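Local coordinates for UspA1 (Moraxella catarrhalis, PDB 3NTN), which is a trimeric autotransporter adhesin of the outer membrane, whose binding of fibronectin and the receptor CEACAM1 probably attaches the bacterium to host cells, at residues A57-V69 with G72-I85. Sequence-based numbering, arbitrary orientation.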
ATOM      1  N   ALA B  57       2.523 -16.452 -16.859  1.00 41.42           N
ATOM      2  CA  ALA B  57       1.705 -17.682 -16.728  1.00 40.99           C
ATOM      3  C   ALA B  57       0.220 -17.298 -16.698  1.00 40.45           C
ATOM      4  O   ALA B  57      -0.116 -16.242 -16.208  1.00 40.55           O
ATOM      5  CB  ALA B  57       2.105 -18.417 -15.476  1.00 40.41           C
ATOM      6  N   GLY B  58      -0.658 -18.156 -17.184  1.00 41.31           N
ATOM      7  CA  GLY B  58      -2.088 -17.937 -17.104  1.00 41.24           C
ATOM      8  C   GLY B  58      -2.633 -17.805 -18.516  1.00 42.65           C
ATOM      9  O   GLY B  58      -2.184 -18.499 -19.432  1.00 41.65           O
ATOM     10  N   ILE B  59      -3.593 -16.890 -18.715  1.00 42.93           N
ATOM     11  CA  ILE B  59      -4.190 -16.771 -19.995  1.00 43.79           C
ATOM     12  C   ILE B  59      -3.949 -15.379 -20.584  1.00 46.05           C
ATOM     13  O   ILE B  59      -4.255 -14.336 -19.952  1.00 46.63           O
ATOM     14  CB  ILE B  59      -5.691 -17.065 -19.932  1.00 45.08           C
ATOM     15  CG1 ILE B  59      -5.937 -18.513 -19.562  1.00 44.95           C
ATOM     16  CG2 ILE B  59      -6.379 -16.710 -21.273  1.00 42.58           C
ATOM     17  CD1 ILE B  59      -7.418 -18.799 -19.242  1.00 43.91           C
ATOM     18  N   ASP B  60      -3.384 -15.359 -21.794  1.00 47.27           N
ATOM     19  CA  ASP B  60      -3.336 -14.139 -22.608  1.00 48.49           C
ATOM     20  C   ASP B  60      -2.455 -12.996 -22.037  1.00 46.89           C
ATOM     21  O   ASP B  60      -2.787 -11.820 -22.168  1.00 48.11           O
ATOM     22  CB  ASP B  60      -4.787 -13.636 -22.972  1.00 50.71           C
ATOM     23  CG  ASP B  60      -4.816 -12.868 -24.290  1.00 53.45           C
ATOM     24  OD1 ASP B  60      -3.774 -12.783 -24.979  1.00 55.29           O
ATOM     25  OD2 ASP B  60      -5.852 -12.305 -24.640  1.00 58.72           O
ATOM     26  N   ASN B  61      -1.318 -13.351 -21.450  1.00 44.77           N
ATOM     27  CA  ASN B  61      -0.384 -12.373 -20.878  1.00 44.38           C
ATOM     28  C   ASN B  61       0.680 -12.031 -21.878  1.00 45.48           C
ATOM     29  O   ASN B  61       0.979 -12.865 -22.748  1.00 46.90           O
ATOM     30  CB  ASN B  61       0.251 -12.931 -19.616  1.00 42.24           C
ATOM     31  CG  ASN B  61      -0.786 -13.261 -18.572  1.00 42.50           C
ATOM     32  OD1 ASN B  61      -1.400 -12.354 -18.026  1.00 42.10           O
ATOM     33  ND2 ASN B  61      -1.050 -14.561 -18.334  1.00 38.59           N
ATOM     34  N   LYS B  62       1.230 -10.819 -21.777  1.00 44.35           N
ATOM     35  CA  LYS B  62       2.363 -10.432 -22.569  1.00 44.61           C
ATOM     36  C   LYS B  62       3.422  -9.934 -21.620  1.00 43.71           C
ATOM     37  O   LYS B  62       3.278  -8.885 -21.012  1.00 42.96           O
ATOM     38  CB  LYS B  62       1.997  -9.302 -23.534  1.00 46.11           C
ATOM     39  CG  LYS B  62       1.034  -9.717 -24.651  1.00 47.68           C
ATOM     40  CD  LYS B  62       0.828  -8.534 -25.663  1.00 45.63           C
ATOM     41  CE  LYS B  62       0.020  -8.954 -26.876  1.00 48.43           C
ATOM     42  NZ  LYS B  62      -1.187  -9.727 -26.432  1.00 53.67           N
ATOM     43  N   ALA B  63       4.510 -10.684 -21.512  1.00 43.51           N
ATOM     44  CA  ALA B  63       5.573 -10.319 -20.623  1.00 42.43           C
ATOM     45  C   ALA B  63       6.647  -9.867 -21.587  1.00 44.16           C
ATOM     46  O   ALA B  63       7.671 -10.568 -21.765  1.00 43.89           O
ATOM     47  CB  ALA B  63       5.984 -11.517 -19.869  1.00 42.28           C
ATOM     48  N   ASN B  64       6.393  -8.685 -22.195  1.00 44.89           N
ATOM     49  CA  ASN B  64       7.078  -8.210 -23.399  1.00 46.93           C
ATOM     50  C   ASN B  64       7.982  -7.005 -23.201  1.00 47.55           C
ATOM     51  O   ASN B  64       7.973  -6.079 -23.987  1.00 48.43           O
ATOM     52  CB  ASN B  64       6.087  -7.940 -24.549  1.00 48.14           C
ATOM     53  CG  ASN B  64       5.433  -9.222 -25.089  1.00 50.21           C
ATOM     54  OD1 ASN B  64       5.673 -10.323 -24.583  1.00 46.44           O
ATOM     55  ND2 ASN B  64       4.570  -9.070 -26.114  1.00 48.67           N
ATOM     56  N   ALA B  65       8.773  -7.022 -22.132  1.00 47.90           N
ATOM     57  CA  ALA B  65       9.893  -6.057 -21.972  1.00 48.58           C
ATOM     58  C   ALA B  65      10.821  -6.696 -20.980  1.00 49.00           C
ATOM     59  O   ALA B  65      10.446  -7.707 -20.260  1.00 48.14           O
ATOM     60  CB  ALA B  65       9.409  -4.751 -21.457  1.00 48.67           C
ATOM     61  N   ASP B  66      12.027  -6.154 -20.883  1.00 49.33           N
ATOM     62  CA  ASP B  66      13.004  -6.842 -20.096  1.00 49.52           C
ATOM     63  C   ASP B  66      12.501  -7.021 -18.654  1.00 47.27           C
ATOM     64  O   ASP B  66      11.927  -6.112 -18.084  1.00 46.54           O
ATOM     65  CB  ASP B  66      14.364  -6.164 -20.179  1.00 52.58           C
ATOM     66  CG  ASP B  66      14.945  -6.182 -21.608  1.00 57.31           C
ATOM     67  OD1 ASP B  66      15.920  -5.428 -21.823  1.00 60.28           O
ATOM     68  OD2 ASP B  66      14.440  -6.948 -22.493  1.00 58.16           O
ATOM     69  N   ASN B  67      12.691  -8.230 -18.113  1.00 46.04           N
ATOM     70  CA  ASN B  67      12.360  -8.570 -16.696  1.00 45.41           C
ATOM     71  C   ASN B  67      10.879  -8.440 -16.312  1.00 43.39           C
ATOM     72  O   ASN B  67      10.528  -8.523 -15.144  1.00 43.57           O
ATOM     73  CB  ASN B  67      13.258  -7.836 -15.680  1.00 45.16           C
ATOM     74  CG  ASN B  67      14.713  -7.794 -16.118  1.00 48.84           C
ATOM     75  OD1 ASN B  67      15.310  -8.829 -16.489  1.00 52.19           O
ATOM     76  ND2 ASN B  67      15.302  -6.598 -16.085  1.00 44.72           N
ATOM     77  N   ALA B  68      10.018  -8.299 -17.312  1.00 43.62           N
ATOM     78  CA  ALA B  68       8.564  -8.254 -17.112  1.00 41.91           C
ATOM     79  C   ALA B  68       8.080  -9.490 -16.396  1.00 40.46           C
ATOM     80  O   ALA B  68       8.533 -10.582 -16.665  1.00 39.71           O
ATOM     81  CB  ALA B  68       7.814  -8.077 -18.491  1.00 40.54           C
ATOM     82  N   VAL B  69       7.131  -9.298 -15.483  1.00 41.63           N
ATOM     83  CA  VAL B  69       6.436 -10.396 -14.815  1.00 40.51           C
ATOM     84  C   VAL B  69       4.971 -10.120 -15.090  1.00 42.10           C
ATOM     85  O   VAL B  69       4.461  -9.018 -14.788  1.00 43.21           O
ATOM     86  CB  VAL B  69       6.726 -10.428 -13.280  1.00 40.78           C
ATOM     87  CG1 VAL B  69       5.814 -11.446 -12.552  1.00 37.96           C
ATOM     88  CG2 VAL B  69       8.168 -10.718 -13.025  1.00 39.81           C
ATOM     89  N   GLY B  72      -1.361 -14.097 -14.512  1.00 39.57           N
ATOM     90  CA  GLY B  72      -2.807 -14.154 -14.305  1.00 39.78           C
ATOM     91  C   GLY B  72      -3.510 -14.152 -15.645  1.00 40.53           C
ATOM     92  O   GLY B  72      -3.104 -14.863 -16.558  1.00 41.16           O
ATOM     93  N   ASN B  73      -4.532 -13.314 -15.791  1.00 41.94           N
ATOM     94  CA  ASN B  73      -5.253 -13.186 -17.041  1.00 42.35           C
ATOM     95  C   ASN B  73      -5.139 -11.787 -17.683  1.00 44.12           C
ATOM     96  O   ASN B  73      -5.561 -10.780 -17.099  1.00 43.79           O
ATOM     97  CB  ASN B  73      -6.709 -13.512 -16.817  1.00 44.96           C
ATOM     98  CG  ASN B  73      -7.483 -13.746 -18.163  1.00 48.00           C
ATOM     99  OD1 ASN B  73      -7.387 -12.953 -19.102  1.00 53.08           O
ATOM    100  ND2 ASN B  73      -8.210 -14.848 -18.243  1.00 52.95           N
ATOM    101  N   LYS B  74      -4.621 -11.720 -18.913  1.00 44.53           N
ATOM    102  CA  LYS B  74      -4.623 -10.453 -19.639  1.00 47.52           C
ATOM    103  C   LYS B  74      -3.788  -9.360 -18.931  1.00 46.52           C
ATOM    104  O   LYS B  74      -4.216  -8.228 -18.837  1.00 47.24           O
ATOM    105  CB  LYS B  74      -6.053  -9.916 -19.881  1.00 49.65           C
ATOM    106  CG  LYS B  74      -6.625 -10.066 -21.301  1.00 53.88           C
ATOM    107  CD  LYS B  74      -8.177 -10.258 -21.232  1.00 59.17           C
ATOM    108  CE  LYS B  74      -8.755 -11.061 -22.417  1.00 63.40           C
ATOM    109  NZ  LYS B  74      -8.749 -12.581 -22.227  1.00 66.50           N
ATOM    110  N   ASN B  75      -2.605  -9.726 -18.457  1.00 44.40           N
ATOM    111  CA  ASN B  75      -1.598  -8.745 -18.064  1.00 45.04           C
ATOM    112  C   ASN B  75      -0.651  -8.468 -19.235  1.00 45.90           C
ATOM    113  O   ASN B  75       0.036  -9.382 -19.688  1.00 46.72           O
ATOM    114  CB  ASN B  75      -0.854  -9.226 -16.862  1.00 41.95           C
ATOM    115  CG  ASN B  75      -1.778  -9.459 -15.684  1.00 44.81           C
ATOM    116  OD1 ASN B  75      -2.195  -8.500 -15.032  1.00 44.28           O
ATOM    117  ND2 ASN B  75      -2.126 -10.726 -15.416  1.00 39.63           N
ATOM    118  N   THR B  76      -0.664  -7.241 -19.752  1.00 47.25           N
ATOM    119  CA  THR B  76       0.228  -6.817 -20.833  1.00 48.35           C
ATOM    120  C   THR B  76       1.323  -5.896 -20.257  1.00 48.65           C
ATOM    121  O   THR B  76       1.009  -4.809 -19.757  1.00 49.21           O
ATOM    122  CB  THR B  76      -0.529  -6.031 -21.897  1.00 50.97           C
ATOM    123  OG1 THR B  76      -1.682  -6.778 -22.376  1.00 49.53           O
ATOM    124  CG2 THR B  76       0.422  -5.650 -23.069  1.00 52.15           C
ATOM    125  N   ILE B  77       2.588  -6.315 -20.364  1.00 48.43           N
ATOM    126  CA  ILE B  77       3.696  -5.470 -19.951  1.00 48.09           C
ATOM    127  C   ILE B  77       4.620  -5.173 -21.110  1.00 50.68           C
ATOM    128  O   ILE B  77       5.192  -6.076 -21.666  1.00 52.24           O
ATOM    129  CB  ILE B  77       4.528  -6.111 -18.873  1.00 47.52           C
ATOM    130  CG1 ILE B  77       3.676  -6.292 -17.627  1.00 44.98           C
ATOM    131  CG2 ILE B  77       5.630  -5.197 -18.506  1.00 47.57           C
ATOM    132  CD1 ILE B  77       4.227  -7.288 -16.779  1.00 48.82           C
ATOM    133  N   GLU B  78       4.749  -3.893 -21.465  1.00 51.21           N
ATOM    134  CA  GLU B  78       5.571  -3.491 -22.577  1.00 54.21           C
ATOM    135  C   GLU B  78       6.557  -2.412 -22.093  1.00 54.31           C
ATOM    136  O   GLU B  78       7.171  -1.759 -22.883  1.00 56.74           O
ATOM    137  CB  GLU B  78       4.689  -2.999 -23.735  1.00 55.25           C
ATOM    138  CG  GLU B  78       3.988  -4.104 -24.578  1.00 58.47           C
ATOM    139  CD  GLU B  78       2.651  -3.652 -25.275  1.00 62.30           C
ATOM    140  OE1 GLU B  78       2.143  -2.507 -25.029  1.00 60.90           O
ATOM    141  OE2 GLU B  78       2.083  -4.485 -26.038  1.00 60.40           O
ATOM    142  N   GLY B  79       6.703  -2.241 -20.783  1.00 52.56           N
ATOM    143  CA  GLY B  79       7.591  -1.190 -20.233  1.00 53.23           C
ATOM    144  C   GLY B  79       8.618  -1.869 -19.372  1.00 52.92           C
ATOM    145  O   GLY B  79       8.273  -2.820 -18.668  1.00 50.34           O
ATOM    146  N   GLU B  80       9.884  -1.465 -19.465  1.00 55.56           N
ATOM    147  CA  GLU B  80      10.928  -2.170 -18.710  1.00 56.62           C
ATOM    148  C   GLU B  80      10.678  -2.276 -17.168  1.00 54.53           C
ATOM    149  O   GLU B  80      10.050  -1.395 -16.551  1.00 52.48           O
ATOM    150  CB  GLU B  80      12.291  -1.585 -18.997  1.00 60.94           C
ATOM    151  CG  GLU B  80      12.761  -1.725 -20.457  1.00 68.10           C
ATOM    152  CD  GLU B  80      14.294  -1.675 -20.572  1.00 79.00           C
ATOM    153  OE1 GLU B  80      14.936  -1.351 -19.541  1.00 80.62           O
ATOM    154  OE2 GLU B  80      14.861  -1.968 -21.678  1.00 85.39           O
ATOM    155  N   ASN B  81      11.141  -3.390 -16.583  1.00 53.82           N
ATOM    156  CA  ASN B  81      11.228  -3.578 -15.123  1.00 52.27           C
ATOM    157  C   ASN B  81       9.870  -3.369 -14.446  1.00 49.27           C
ATOM    158  O   ASN B  81       9.758  -2.778 -13.377  1.00 50.02           O
ATOM    159  CB  ASN B  81      12.374  -2.716 -14.534  1.00 55.28           C
ATOM    160  CG  ASN B  81      13.765  -3.136 -15.081  1.00 60.07           C
ATOM    161  OD1 ASN B  81      14.029  -4.324 -15.234  1.00 64.71           O
ATOM    162  ND2 ASN B  81      14.647  -2.167 -15.374  1.00 65.99           N
ATOM    163  N   SER B  82       8.831  -3.861 -15.097  1.00 46.34           N
ATOM    164  CA  SER B  82       7.493  -3.713 -14.627  1.00 44.21           C
ATOM    165  C   SER B  82       6.931  -5.066 -14.320  1.00 42.97           C
ATOM    166  O   SER B  82       7.434  -6.073 -14.852  1.00 43.45           O
ATOM    167  CB  SER B  82       6.629  -3.039 -15.688  1.00 43.37           C
ATOM    168  OG  SER B  82       6.969  -1.693 -15.734  1.00 44.43           O
ATOM    169  N   VAL B  83       5.901  -5.062 -13.470  1.00 41.26           N
ATOM    170  CA  VAL B  83       5.210  -6.270 -12.978  1.00 40.52           C
ATOM    171  C   VAL B  83       3.695  -6.041 -13.078  1.00 40.15           C
ATOM    172  O   VAL B  83       3.224  -4.965 -12.762  1.00 41.14           O
ATOM    173  CB  VAL B  83       5.654  -6.541 -11.510  1.00 40.79           C
ATOM    174  CG1 VAL B  83       4.807  -7.652 -10.812  1.00 37.86           C
ATOM    175  CG2 VAL B  83       7.147  -6.863 -11.478  1.00 41.46           C
ATOM    176  N   ALA B  84       2.933  -7.032 -13.524  1.00 41.06           N
ATOM    177  CA  ALA B  84       1.476  -7.012 -13.354  1.00 40.48           C
ATOM    178  C   ALA B  84       1.007  -8.393 -12.927  1.00 41.75           C
ATOM    179  O   ALA B  84       1.198  -9.377 -13.657  1.00 43.56           O
ATOM    180  CB  ALA B  84       0.797  -6.656 -14.638  1.00 40.94           C
ATOM    181  N   ILE B  85       0.319  -8.469 -11.780  1.00 41.20           N
ATOM    182  CA  ILE B  85      -0.206  -9.715 -11.314  1.00 39.70           C
ATOM    183  C   ILE B  85      -1.658  -9.461 -11.053  1.00 41.46           C
ATOM    184  O   ILE B  85      -1.995  -8.489 -10.369  1.00 42.14           O
ATOM    185  CB  ILE B  85       0.525 -10.183 -10.051  1.00 39.32           C
ATOM    186  CG1 ILE B  85       2.022 -10.405 -10.367  1.00 39.28           C
ATOM    187  CG2 ILE B  85      -0.123 -11.517  -9.430  1.00 35.64           C
ATOM    188  CD1 ILE B  85       2.872 -10.627  -9.107  1.00 43.75           C
TER
HETATM  189  O   HOH W   1      10.058  -6.752 -13.220  1.00 39.08           O
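Asn61 lies alongside Asn75, the two amides pointing the same way with planes 10° apart, in an asparagine ladder between successive coils of the YadA-like left-handed parallel beta-roll. Asparagine suits this inner corner because one amide can both give and accept. Asn61 OD1 takes two bonds from opposite faces of its plane, from Asn75 N at 2.9 Å and Asn75 ND2 at 3.2 Å, while Asn61 ND2 gives a bond of 2.7 Å to Gly72 O from above that carbonyl's plane. Asn47 and Asn89 continue the ladder on the neighbouring coils. Gly58 and Gly72 pair in register at the preceding corner, at backbone angles that suit glycine, which has no CB to meet the carbonyl O before it. Further along, Lys62 N bonds Asn75 O and Ile77 N bonds Lys62 O, in parallel register. With CG2 anti to the backbone N, Ile77 sets that methyl 3.6 Å from Ala68 CB, whose small size fits inside the coil. Val69 CB packs 4.0 Å from Val83 CG2; Val69 also packs on Leu71 of the third subunit and Val83 on its Leu101. At the type II turn from Ala65 to Ala68, Asn67 lies beside Asn81 with their amides nearly coplanar, and Asn67 ND2 meets Asn81 OD1 at 2.7 Å, almost straight at 175°.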